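Local structure of putative aldehyde dehydrogenase (Burkholderia cenocepacia, 4YWE) at residues 91-96 and 105-110; 82-87 and 197-202; 118-123 and 451-456; 151-156 and 165-170. The protein probably oxidises an aldehyde substrate with NAD or NADP as electron acceptor, as other members of the aldehyde dehydrogenase family do. All coordinates share one frame; numbering follows the deposited sequence.

Contact 1. Residues 91-96 and 105-110; sequences ELAAIE and KQARAD
Ala93 and Ala107 fit against each other where two successive helices come together, and these two small residues bury more surface than any other pair here. The methyl group of Ala107 sits on the backbone of the facing helix, its CB 3.4 Å from Ala93 O, while the two CB atoms lie 4.1 Å apart. In return Ala93 CB lies against the Ala107-Arg108 peptide, 3.7 Å from Ala107 O and 3.8 Å from Arg108 N. With nothing bulkier between them, the backbones come close: Ala93 CA and Ala107 CA are 4.7 Å apart, and the axes of the short segments approach to 8.1 Å at an angle of 125°. These consecutive helices, 89-100 and 104-124, are joined by a short connection and probably belong, as in relatives, with the Rossmann-like coenzyme-binding domain. Glu96, one turn after Ala93, covers the next part of the seam. Its chain leaves with CG opposite the backbone N (chi1 -173°) and then bends at CG, bringing the carboxylate over toward Asp110. Glu96 OE2 and Asp110 OD2 remain 4.3 Å apart; a water donates to each from unusually close, 2.5 Å, which may ease the repulsion. Further relief probably comes from Lys102, salt-bridged to Asp110 OD2, and Met161 N, bonded to Glu96 OE2; Ser189 OG holds Glu96 OE1.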
loop_
_atom_site.group_PDB
_atom_site.type_symbol
_atom_site.label_atom_id
_atom_site.label_comp_id
_atom_site.label_asym_id
_atom_site.label_seq_id
_atom_site.Cartn_x
_atom_site.Cartn_y
_atom_site.Cartn_z
ATOM N N GLU A 91 -17.584 31.912 -14.980
ATOM C CA GLU A 91 -18.504 31.485 -16.028
ATOM C C GLU A 91 -19.320 30.265 -15.603
ATOM O O GLU A 91 -20.538 30.230 -15.779
ATOM C CB GLU A 91 -17.730 31.179 -17.312
ATOM C CG GLU A 91 -18.550 30.541 -18.418
ATOM C CD GLU A 91 -17.712 30.211 -19.640
ATOM O OE1 GLU A 91 -16.519 30.579 -19.658
ATOM O OE2 GLU A 91 -18.244 29.583 -20.579
ATOM N N LEU A 92 -18.644 29.269 -15.041
ATOM C CA LEU A 92 -19.308 28.043 -14.611
ATOM C C LEU A 92 -20.213 28.286 -13.407
ATOM O O LEU A 92 -21.267 27.662 -13.281
ATOM C CB LEU A 92 -18.277 26.961 -14.281
ATOM C CG LEU A 92 -17.503 26.383 -15.467
ATOM C CD1 LEU A 92 -16.390 25.465 -14.987
ATOM C CD2 LEU A 92 -18.441 25.643 -16.409
ATOM N N ALA A 93 -19.799 29.192 -12.527
ATOM C CA ALA A 93 -20.586 29.516 -11.341
ATOM C C ALA A 93 -21.896 30.197 -11.719
ATOM O O ALA A 93 -22.931 29.946 -11.107
ATOM C CB ALA A 93 -19.787 30.399 -10.393
ATOM N N ALA A 94 -21.844 31.061 -12.727
ATOM C CA ALA A 94 -23.035 31.762 -13.195
ATOM C C ALA A 94 -24.046 30.783 -13.786
ATOM O O ALA A 94 -25.248 30.903 -13.555
ATOM C CB ALA A 94 -22.660 32.822 -14.219
ATOM N N ILE A 95 -23.548 29.813 -14.544
ATOM C CA ILE A 95 -24.400 28.809 -15.171
ATOM C C ILE A 95 -24.986 27.872 -14.121
ATOM O O ILE A 95 -26.186 27.591 -14.127
ATOM C CB ILE A 95 -23.625 28.015 -16.236
ATOM C CG1 ILE A 95 -23.230 28.929 -17.398
ATOM C CG2 ILE A 95 -24.457 26.849 -16.745
ATOM C CD1 ILE A 95 -22.393 28.243 -18.456
ATOM N N GLU A 96 -24.133 27.397 -13.220
ATOM C CA GLU A 96 -24.548 26.460 -12.181
ATOM C C GLU A 96 -25.597 27.072 -11.259
ATOM O O GLU A 96 -26.616 26.448 -10.968
ATOM C CB GLU A 96 -23.338 26.001 -11.364
ATOM C CG GLU A 96 -23.637 24.900 -10.358
ATOM C CD GLU A 96 -23.620 23.516 -10.978
ATOM O OE1 GLU A 96 -24.326 23.299 -11.987
ATOM O OE2 GLU A 96 -22.897 22.641 -10.456
ATOM N N LYS A 105 -22.005 32.338 -4.093
ATOM C CA LYS A 105 -20.875 31.952 -3.254
ATOM C C LYS A 105 -20.685 30.436 -3.255
ATOM O O LYS A 105 -19.558 29.941 -3.299
ATOM C CB LYS A 105 -21.074 32.465 -1.826
ATOM C CG LYS A 105 -19.896 32.214 -0.902
ATOM C CD LYS A 105 -20.155 32.779 0.486
ATOM C CE LYS A 105 -18.960 32.566 1.403
ATOM N NZ LYS A 105 -19.200 33.111 2.767
ATOM N N GLN A 106 -21.795 29.706 -3.212
ATOM C CA GLN A 106 -21.756 28.246 -3.228
ATOM C C GLN A 106 -21.452 27.715 -4.626
ATOM O O GLN A 106 -20.719 26.737 -4.786
ATOM C CB GLN A 106 -23.080 27.671 -2.719
ATOM C CG GLN A 106 -23.418 28.066 -1.288
ATOM C CD GLN A 106 -24.759 27.525 -0.827
ATOM O OE1 GLN A 106 -25.208 26.474 -1.283
ATOM N NE2 GLN A 106 -25.406 28.244 0.081
ATOM N N ALA A 107 -22.019 28.367 -5.636
ATOM C CA ALA A 107 -21.799 27.979 -7.025
ATOM C C ALA A 107 -20.337 28.156 -7.417
ATOM O O ALA A 107 -19.808 27.401 -8.231
ATOM C CB ALA A 107 -22.693 28.785 -7.946
ATOM N N ARG A 108 -19.689 29.159 -6.835
ATOM C CA ARG A 108 -18.274 29.404 -7.081
ATOM C C ARG A 108 -17.421 28.338 -6.400
ATOM O O ARG A 108 -16.414 27.886 -6.951
ATOM C CB ARG A 108 -17.875 30.800 -6.592
ATOM C CG ARG A 108 -16.397 31.116 -6.756
ATOM C CD ARG A 108 -16.073 32.549 -6.358
ATOM N NE ARG A 108 -16.619 33.522 -7.301
ATOM C CZ ARG A 108 -17.720 34.236 -7.087
ATOM N NH1 ARG A 108 -18.398 34.089 -5.958
ATOM N NH2 ARG A 108 -18.140 35.099 -8.002
ATOM N N ALA A 109 -17.836 27.937 -5.201
ATOM C CA ALA A 109 -17.122 26.918 -4.443
ATOM C C ALA A 109 -17.185 25.571 -5.157
ATOM O O ALA A 109 -16.223 24.800 -5.136
ATOM C CB ALA A 109 -17.692 26.804 -3.038
ATOM N N ASP A 110 -18.323 25.297 -5.789
ATOM C CA ASP A 110 -18.510 24.062 -6.543
ATOM C C ASP A 110 -17.537 23.976 -7.714
ATOM O O ASP A 110 -16.953 22.923 -7.972
ATOM C CB ASP A 110 -19.949 23.955 -7.051
ATOM C CG ASP A 110 -20.917 23.518 -5.971
ATOM O OD1 ASP A 110 -20.504 23.428 -4.797
ATOM O OD2 ASP A 110 -22.097 23.271 -6.300
HETATM O O HOH W 1 -22.051 21.706 -8.263
#

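Contact 2. Residues 82-87 and 197-202; sequences SARVTD and AAEAGL
Arg84 leaves its helix with CG beside the backbone N and then bends at both following bonds (chi2 -64°), so the guanidinium curls back within reach of Glu199, whose chain runs straight beyond CG. The two side chains meet at about a right angle. They join helix 71-87 to the last turn of helix 188-200, the connection of a beta-alpha-beta crossover from strand 177-182 to strand 207-209 in the Rossmann-like coenzyme-binding domain. That helix stops in a Schellman motif: Gly201, with positive phi, sends its N back to Ala198 O, and Leu202 N reaches Ala197 O at 3.0 Å. The turn is also tied to helix 71-87 one turn before Arg84, where Arg80 NE bonds Ala200 O, and the side chain of Arg84 lies on Leu196. The salt bridge itself is at the surface and depends on a single carboxylate oxygen. Arg84 approaches side-on, and its guanidinium plane is only 6° from that of the carboxylate, so both donors come in edge-on. Arg84 NE meets Glu199 OE1 at 2.9 Å, almost in line with the C-O bond. The second bond is shorter and straighter: Arg84 NH2 lies 2.7 Å from Glu199 OE1 with an N-H...O angle of 149°, and it uses the syn lone pair, on the side of OE2.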
loop_
_atom_site.group_PDB
_atom_site.type_symbol
_atom_site.label_atom_id
_atom_site.label_comp_id
_atom_site.label_asym_id
_atom_site.label_seq_id
_atom_site.Cartn_x
_atom_site.Cartn_y
_atom_site.Cartn_z
ATOM N N SER A 82 -8.024 20.988 -15.375
ATOM C CA SER A 82 -8.090 21.615 -14.060
ATOM C C SER A 82 -7.844 23.119 -14.153
ATOM O O SER A 82 -8.545 23.911 -13.522
ATOM C CB SER A 82 -7.074 20.975 -13.113
ATOM O OG SER A 82 -7.075 21.617 -11.852
ATOM N N ALA A 83 -6.850 23.504 -14.947
ATOM C CA ALA A 83 -6.510 24.912 -15.122
ATOM C C ALA A 83 -7.597 25.650 -15.900
ATOM O O ALA A 83 -7.904 26.802 -15.602
ATOM C CB ALA A 83 -5.166 25.051 -15.823
ATOM N N ARG A 84 -8.171 24.981 -16.896
ATOM C CA ARG A 84 -9.243 25.569 -17.694
ATOM C C ARG A 84 -10.463 25.859 -16.826
ATOM O O ARG A 84 -11.080 26.918 -16.942
ATOM C CB ARG A 84 -9.630 24.645 -18.852
ATOM C CG ARG A 84 -8.561 24.490 -19.924
ATOM C CD ARG A 84 -8.284 25.804 -20.643
ATOM N NE ARG A 84 -9.458 26.316 -21.343
ATOM C CZ ARG A 84 -10.036 27.484 -21.081
ATOM N NH1 ARG A 84 -9.544 28.272 -20.134
ATOM N NH2 ARG A 84 -11.103 27.869 -21.770
ATOM N N VAL A 85 -10.803 24.910 -15.957
ATOM C CA VAL A 85 -11.929 25.065 -15.043
ATOM C C VAL A 85 -11.679 26.225 -14.084
ATOM O O VAL A 85 -12.568 27.046 -13.846
ATOM C CB VAL A 85 -12.202 23.761 -14.265
ATOM C CG1 VAL A 85 -13.241 23.991 -13.178
ATOM C CG2 VAL A 85 -12.655 22.662 -15.214
ATOM N N THR A 86 -10.466 26.286 -13.539
ATOM C CA THR A 86 -10.080 27.354 -12.620
ATOM C C THR A 86 -10.233 28.722 -13.279
ATOM O O THR A 86 -10.718 29.669 -12.661
ATOM C CB THR A 86 -8.629 27.180 -12.132
ATOM O OG1 THR A 86 -8.535 26.007 -11.315
ATOM C CG2 THR A 86 -8.183 28.387 -11.317
ATOM N N ASP A 87 -9.826 28.817 -14.540
ATOM C CA ASP A 87 -9.967 30.059 -15.291
ATOM C C ASP A 87 -11.427 30.358 -15.616
ATOM O O ASP A 87 -11.796 31.511 -15.824
ATOM C CB ASP A 87 -9.147 30.003 -16.581
ATOM C CG ASP A 87 -7.774 30.626 -16.427
ATOM O OD1 ASP A 87 -7.644 31.600 -15.656
ATOM O OD2 ASP A 87 -6.824 30.144 -17.079
ATOM N N ALA A 197 -12.901 20.197 -21.532
ATOM C CA ALA A 197 -12.174 18.940 -21.658
ATOM C C ALA A 197 -11.617 18.783 -23.069
ATOM O O ALA A 197 -10.472 18.369 -23.252
ATOM C CB ALA A 197 -13.076 17.763 -21.305
ATOM N N ALA A 198 -12.433 19.120 -24.063
ATOM C CA ALA A 198 -12.004 19.073 -25.455
ATOM C C ALA A 198 -10.861 20.056 -25.692
ATOM O O ALA A 198 -9.897 19.744 -26.391
ATOM C CB ALA A 198 -13.169 19.376 -26.382
ATOM N N GLU A 199 -10.976 21.241 -25.101
ATOM C CA GLU A 199 -9.923 22.247 -25.179
ATOM C C GLU A 199 -8.648 21.749 -24.504
ATOM O O GLU A 199 -7.541 22.001 -24.980
ATOM C CB GLU A 199 -10.375 23.556 -24.531
ATOM C CG GLU A 199 -11.559 24.223 -25.207
ATOM C CD GLU A 199 -11.980 25.499 -24.502
ATOM O OE1 GLU A 199 -11.306 25.887 -23.524
ATOM O OE2 GLU A 199 -12.981 26.114 -24.925
ATOM N N ALA A 200 -8.818 21.037 -23.394
ATOM C CA ALA A 200 -7.693 20.544 -22.605
ATOM C C ALA A 200 -6.904 19.466 -23.342
ATOM O O ALA A 200 -5.755 19.189 -23.002
ATOM C CB ALA A 200 -8.184 20.013 -21.269
ATOM N N GLY A 201 -7.523 18.854 -24.344
ATOM C CA GLY A 201 -6.846 17.854 -25.150
ATOM C C GLY A 201 -7.394 16.451 -24.992
ATOM O O GLY A 201 -6.790 15.485 -25.458
ATOM N N LEU A 202 -8.537 16.334 -24.325
ATOM C CA LEU A 202 -9.197 15.046 -24.176
ATOM C C LEU A 202 -9.721 14.589 -25.531
ATOM O O LEU A 202 -10.502 15.298 -26.164
ATOM C CB LEU A 202 -10.339 15.134 -23.162
ATOM C CG LEU A 202 -10.980 13.815 -22.731
ATOM C CD1 LEU A 202 -10.001 12.981 -21.920
ATOM C CD2 LEU A 202 -12.252 14.071 -21.941
#

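Contact 3. Residues 118-123 and 451-456; sequences FEFYAG and GVELPF
Phe120 and Val452 supply the apolar part of this contact. Phe120 projects from helix 104-124 with CG anti to the backbone N (chi1 179°), which carries the aromatic ring out toward the loop. Val452 reaches back past it, the two side chains running in opposite directions; the methyl Val452 CG1 rests 3.9 Å from Phe120 CB and 4.2 Å from Phe120 CG, at the base of the ring. Farther out, the aliphatic part of Glu453 takes over. Glu453 CG approaches the ring obliquely, 3.6 Å from Phe120 CE1, and the chain bends beyond it so that the carboxylate plane stands 69° from the ring. Within the helix, the edge of Phe120 is turned to Tyr121: Phe120 CD2 sits 3.8 Å above one face of the Tyr121 ring, toward its rim. Residues 451-456 lie in the long loop between strands 440-443 and 463-464, so the contact brings a stretch from the catalytic domain of the aldehyde dehydrogenase fold against helix 104-124, which packs on helix 160-174 of the coenzyme-binding domain. Gly451 has positive phi, and Leu454 N makes a weak bond back to Gly451 O. Among the polar interactions, the end of Glu453 turns to the same helix, where OE2 forms a salt bridge with Arg116 NH2. Other subunits of the tetramer complete the surroundings: Lys127 of the third subunit makes a cation-pi contact with the Phe120 ring, while Glu453 and Pro455 pack on Tyr135 and Leu133 of the second.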
loop_
_atom_site.group_PDB
_atom_site.type_symbol
_atom_site.label_atom_id
_atom_site.label_comp_id
_atom_site.label_asym_id
_atom_site.label_seq_id
_atom_site.Cartn_x
_atom_site.Cartn_y
_atom_site.Cartn_z
ATOM N N PHE A 118 -10.069 17.503 -10.562
ATOM C CA PHE A 118 -9.251 17.240 -11.739
ATOM C C PHE A 118 -7.766 17.387 -11.423
ATOM O O PHE A 118 -6.944 16.625 -11.925
ATOM C CB PHE A 118 -9.653 18.171 -12.885
ATOM C CG PHE A 118 -11.000 17.855 -13.475
ATOM C CD1 PHE A 118 -11.431 16.543 -13.580
ATOM C CD2 PHE A 118 -11.836 18.867 -13.912
ATOM C CE1 PHE A 118 -12.670 16.245 -14.118
ATOM C CE2 PHE A 118 -13.077 18.575 -14.452
ATOM C CZ PHE A 118 -13.494 17.262 -14.553
ATOM N N GLU A 119 -7.430 18.359 -10.581
ATOM C CA GLU A 119 -6.046 18.567 -10.162
ATOM C C GLU A 119 -5.520 17.375 -9.368
ATOM O O GLU A 119 -4.407 16.897 -9.605
ATOM C CB GLU A 119 -5.924 19.840 -9.322
ATOM C CG GLU A 119 -4.515 20.122 -8.832
ATOM C CD GLU A 119 -4.453 21.293 -7.869
ATOM O OE1 GLU A 119 -5.307 21.363 -6.959
ATOM O OE2 GLU A 119 -3.552 22.143 -8.024
ATOM N N PHE A 120 -6.328 16.904 -8.425
ATOM C CA PHE A 120 -5.947 15.796 -7.558
ATOM C C PHE A 120 -5.738 14.517 -8.359
ATOM O O PHE A 120 -4.711 13.851 -8.226
ATOM C CB PHE A 120 -7.009 15.577 -6.476
ATOM C CG PHE A 120 -6.704 14.438 -5.540
ATOM C CD1 PHE A 120 -5.833 14.613 -4.475
ATOM C CD2 PHE A 120 -7.297 13.200 -5.716
ATOM C CE1 PHE A 120 -5.555 13.570 -3.609
ATOM C CE2 PHE A 120 -7.024 12.153 -4.854
ATOM C CZ PHE A 120 -6.151 12.338 -3.801
ATOM N N TYR A 121 -6.710 14.183 -9.201
ATOM C CA TYR A 121 -6.666 12.935 -9.953
ATOM C C TYR A 121 -5.621 12.974 -11.064
ATOM O O TYR A 121 -5.143 11.931 -11.509
ATOM C CB TYR A 121 -8.050 12.614 -10.523
ATOM C CG TYR A 121 -8.986 12.044 -9.481
ATOM C CD1 TYR A 121 -8.569 11.024 -8.637
ATOM C CD2 TYR A 121 -10.272 12.543 -9.321
ATOM C CE1 TYR A 121 -9.410 10.498 -7.678
ATOM C CE2 TYR A 121 -11.124 12.025 -8.359
ATOM C CZ TYR A 121 -10.685 11.003 -7.542
ATOM O OH TYR A 121 -11.522 10.481 -6.583
ATOM N N ALA A 122 -5.264 14.176 -11.501
ATOM C CA ALA A 122 -4.213 14.343 -12.497
ATOM C C ALA A 122 -2.894 13.796 -11.971
ATOM O O ALA A 122 -2.123 13.186 -12.710
ATOM C CB ALA A 122 -4.063 15.808 -12.877
ATOM N N GLY A 123 -2.642 14.018 -10.686
ATOM C CA GLY A 123 -1.423 13.545 -10.059
ATOM C C GLY A 123 -1.495 12.100 -9.607
ATOM O O GLY A 123 -0.475 11.498 -9.279
ATOM N N GLY A 451 -13.359 18.106 0.645
ATOM C CA GLY A 451 -13.298 16.690 0.946
ATOM C C GLY A 451 -12.969 15.870 -0.284
ATOM O O GLY A 451 -13.404 14.727 -0.416
ATOM N N VAL A 452 -12.201 16.466 -1.190
ATOM C CA VAL A 452 -11.814 15.809 -2.431
ATOM C C VAL A 452 -10.951 14.586 -2.136
ATOM O O VAL A 452 -11.083 13.545 -2.783
ATOM C CB VAL A 452 -11.084 16.796 -3.368
ATOM C CG1 VAL A 452 -10.382 16.060 -4.498
ATOM C CG2 VAL A 452 -12.064 17.824 -3.916
ATOM N N GLU A 453 -10.081 14.712 -1.139
ATOM C CA GLU A 453 -9.166 13.636 -0.775
ATOM C C GLU A 453 -9.825 12.598 0.130
ATOM O O GLU A 453 -9.255 11.538 0.383
ATOM C CB GLU A 453 -7.924 14.205 -0.081
ATOM C CG GLU A 453 -7.166 15.251 -0.887
ATOM C CD GLU A 453 -7.664 16.665 -0.644
ATOM O OE1 GLU A 453 -8.862 16.839 -0.340
ATOM O OE2 GLU A 453 -6.851 17.606 -0.756
ATOM N N LEU A 454 -11.024 12.904 0.614
ATOM C CA LEU A 454 -11.693 12.043 1.586
ATOM C C LEU A 454 -12.675 11.089 0.916
ATOM O O LEU A 454 -13.688 11.528 0.369
ATOM C CB LEU A 454 -12.426 12.887 2.631
ATOM C CG LEU A 454 -11.658 14.073 3.216
ATOM C CD1 LEU A 454 -12.498 14.789 4.261
ATOM C CD2 LEU A 454 -10.330 13.622 3.805
ATOM N N PRO A 455 -12.377 9.780 0.958
ATOM C CA PRO A 455 -13.264 8.762 0.385
ATOM C C PRO A 455 -14.683 8.872 0.934
ATOM O O PRO A 455 -14.879 8.927 2.149
ATOM C CB PRO A 455 -12.602 7.448 0.806
ATOM C CG PRO A 455 -11.155 7.800 0.938
ATOM C CD PRO A 455 -11.155 9.183 1.525
ATOM N N PHE A 456 -15.655 8.912 0.031
ATOM C CA PHE A 456 -17.036 9.215 0.380
ATOM C C PHE A 456 -17.956 8.083 -0.055
ATOM O O PHE A 456 -17.825 7.558 -1.158
ATOM C CB PHE A 456 -17.455 10.538 -0.271
ATOM C CG PHE A 456 -18.813 11.030 0.145
ATOM C CD1 PHE A 456 -18.960 11.844 1.255
ATOM C CD2 PHE A 456 -19.940 10.703 -0.594
ATOM C CE1 PHE A 456 -20.208 12.310 1.632
ATOM C CE2 PHE A 456 -21.188 11.164 -0.223
ATOM C CZ PHE A 456 -21.323 11.969 0.893
#

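Contact 4. Residues 151-156 and 165-170; sequences TGHIVP and GRSVGA
The helix 165-170 passes beside the strand 151-155 with His153 CA and Ser167 CA, the nearest pair, 7.1 Å apart, a gap bridged by side chains. His153 points its imidazole at the helix. Ser167 OG, placed anti to its own backbone N (chi1 -171°), comes to the edge of the ring in its plane and forms a short hydrogen bond with His153 ND1, at 2.6 Å and 159°; either partner could be the donor. On the other nitrogen, Thr151 OG1 lies 2.8 Å from His153 NE2, from two residues earlier on the strand and again without a decided direction. Held at both nitrogens, the ring has its rotation fixed. Strand 139-155, helix 160-174 and strand 177-182 form a right-handed beta-alpha-beta unit of the Rossmann-like coenzyme-binding domain, and this contact ties its first strand to its helix. That strand lies in the middle of the sheet, as the backbone bonds of Gly152 with His229 and Ser231 and of His153 with Val179 make plain. Val168 lies over one face of the imidazole: its CG2 methyl is 4.1 Å from the centroid of the His153 ring and 14° off the normal, a CH-pi contact displaced a little toward the rim. Ser167 O approaches His153 CE1 to 3.5 Å, displaced from the ring plane to the side Val168 takes. The buried Ser167 hydroxyl has a second partner in Ser231 OG, on strand 229-233, so it links the helix to two strands at once.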
loop_
_atom_site.group_PDB
_atom_site.type_symbol
_atom_site.label_atom_id
_atom_site.label_comp_id
_atom_site.label_asym_id
_atom_site.label_seq_id
_atom_site.Cartn_x
_atom_site.Cartn_y
_atom_site.Cartn_z
ATOM N N THR A 151 -17.355 3.517 -18.733
ATOM C CA THR A 151 -18.062 3.749 -17.479
ATOM C C THR A 151 -19.275 4.645 -17.686
ATOM O O THR A 151 -19.196 5.661 -18.373
ATOM C CB THR A 151 -17.146 4.384 -16.415
ATOM O OG1 THR A 151 -16.556 5.578 -16.943
ATOM C CG2 THR A 151 -16.046 3.414 -16.011
ATOM N N GLY A 152 -20.398 4.253 -17.091
ATOM C CA GLY A 152 -21.608 5.052 -17.138
ATOM C C GLY A 152 -21.744 5.903 -15.893
ATOM O O GLY A 152 -21.436 5.452 -14.788
ATOM N N HIS A 153 -22.207 7.136 -16.064
ATOM C CA HIS A 153 -22.280 8.075 -14.953
ATOM C C HIS A 153 -23.649 8.736 -14.855
ATOM O O HIS A 153 -24.068 9.456 -15.762
ATOM C CB HIS A 153 -21.192 9.142 -15.093
ATOM C CG HIS A 153 -19.807 8.584 -15.191
ATOM N ND1 HIS A 153 -18.956 8.509 -14.109
ATOM C CD2 HIS A 153 -19.125 8.070 -16.242
ATOM C CE1 HIS A 153 -17.809 7.975 -14.489
ATOM N NE2 HIS A 153 -17.885 7.700 -15.779
ATOM N N ILE A 154 -24.345 8.483 -13.751
ATOM C CA ILE A 154 -25.614 9.143 -13.479
ATOM C C ILE A 154 -25.375 10.278 -12.492
ATOM O O ILE A 154 -25.051 10.043 -11.328
ATOM C CB ILE A 154 -26.665 8.156 -12.947
ATOM C CG1 ILE A 154 -26.765 6.933 -13.861
ATOM C CG2 ILE A 154 -28.018 8.842 -12.812
ATOM C CD1 ILE A 154 -27.209 7.256 -15.268
ATOM N N VAL A 155 -25.530 11.509 -12.965
ATOM C CA VAL A 155 -25.233 12.685 -12.159
ATOM C C VAL A 155 -26.517 13.436 -11.821
ATOM O O VAL A 155 -27.318 13.730 -12.707
ATOM C CB VAL A 155 -24.228 13.601 -12.881
ATOM C CG1 VAL A 155 -23.882 14.807 -12.020
ATOM C CG2 VAL A 155 -22.973 12.819 -13.242
ATOM N N PRO A 156 -26.720 13.740 -10.531
ATOM C CA PRO A 156 -27.929 14.440 -10.084
ATOM C C PRO A 156 -27.848 15.959 -10.236
ATOM O O PRO A 156 -26.856 16.487 -10.738
ATOM C CB PRO A 156 -28.028 14.044 -8.610
ATOM C CG PRO A 156 -26.623 13.831 -8.196
ATOM C CD PRO A 156 -25.882 13.307 -9.400
ATOM N N GLY A 165 -17.167 15.926 -11.218
ATOM C CA GLY A 165 -15.740 15.951 -10.962
ATOM C C GLY A 165 -15.202 14.733 -10.238
ATOM O O GLY A 165 -14.133 14.229 -10.575
ATOM N N ARG A 166 -15.939 14.254 -9.241
ATOM C CA ARG A 166 -15.486 13.105 -8.467
ATOM C C ARG A 166 -15.671 11.810 -9.253
ATOM O O ARG A 166 -14.863 10.889 -9.141
ATOM C CB ARG A 166 -16.223 13.026 -7.121
ATOM C CG ARG A 166 -17.660 12.534 -7.195
ATOM C CD ARG A 166 -18.284 12.414 -5.810
ATOM N NE ARG A 166 -19.631 11.857 -5.878
ATOM C CZ ARG A 166 -20.530 11.951 -4.905
ATOM N NH1 ARG A 166 -20.230 12.587 -3.781
ATOM N NH2 ARG A 166 -21.731 11.413 -5.057
ATOM N N SER A 167 -16.725 11.750 -10.062
ATOM C CA SER A 167 -17.068 10.524 -10.778
ATOM C C SER A 167 -16.288 10.399 -12.081
ATOM O O SER A 167 -15.563 9.427 -12.288
ATOM C CB SER A 167 -18.570 10.474 -11.061
ATOM O OG SER A 167 -18.951 9.209 -11.570
ATOM N N VAL A 168 -16.444 11.388 -12.954
ATOM C CA VAL A 168 -15.792 11.370 -14.259
ATOM C C VAL A 168 -14.289 11.596 -14.108
ATOM O O VAL A 168 -13.489 11.006 -14.832
ATOM C CB VAL A 168 -16.422 12.417 -15.199
ATOM C CG1 VAL A 168 -15.744 12.397 -16.562
ATOM C CG2 VAL A 168 -17.913 12.160 -15.343
ATOM N N GLY A 169 -13.909 12.443 -13.158
ATOM C CA GLY A 169 -12.507 12.724 -12.908
ATOM C C GLY A 169 -11.709 11.498 -12.505
ATOM O O GLY A 169 -10.576 11.309 -12.949
ATOM N N ALA A 170 -12.304 10.661 -11.662
ATOM C CA ALA A 170 -11.655 9.430 -11.223
ATOM C C ALA A 170 -11.673 8.381 -12.331
ATOM O O ALA A 170 -10.699 7.653 -12.523
ATOM C CB ALA A 170 -12.330 8.892 -9.969
#

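Contacts 1 to 4 touch in sequence. Contacts 1 and 2 lie 16 Å apart centre to centre and touch through Leu92 CD1 and Val85 CG1, 3.9 Å apart. Contact 2 meets contact 3 where Ser82 CB lies 3.8 Å from Phe118 CB; contacts 1 and 3 share helix 104-124. Contact 3 packs against contact 4, with Tyr121 CZ 3.6 Å from Ala170 CB and Phe456 CD2 3.7 Å from Arg166 NH1. Toward function, the Ser167 side chain of contact 4 is about 8 Å from that of Glu256, the predicted active-site residue, while the Glu96 side chain of contact 1 is about 9 Å from the bound calcium ion, which Asp99 helps to coordinate.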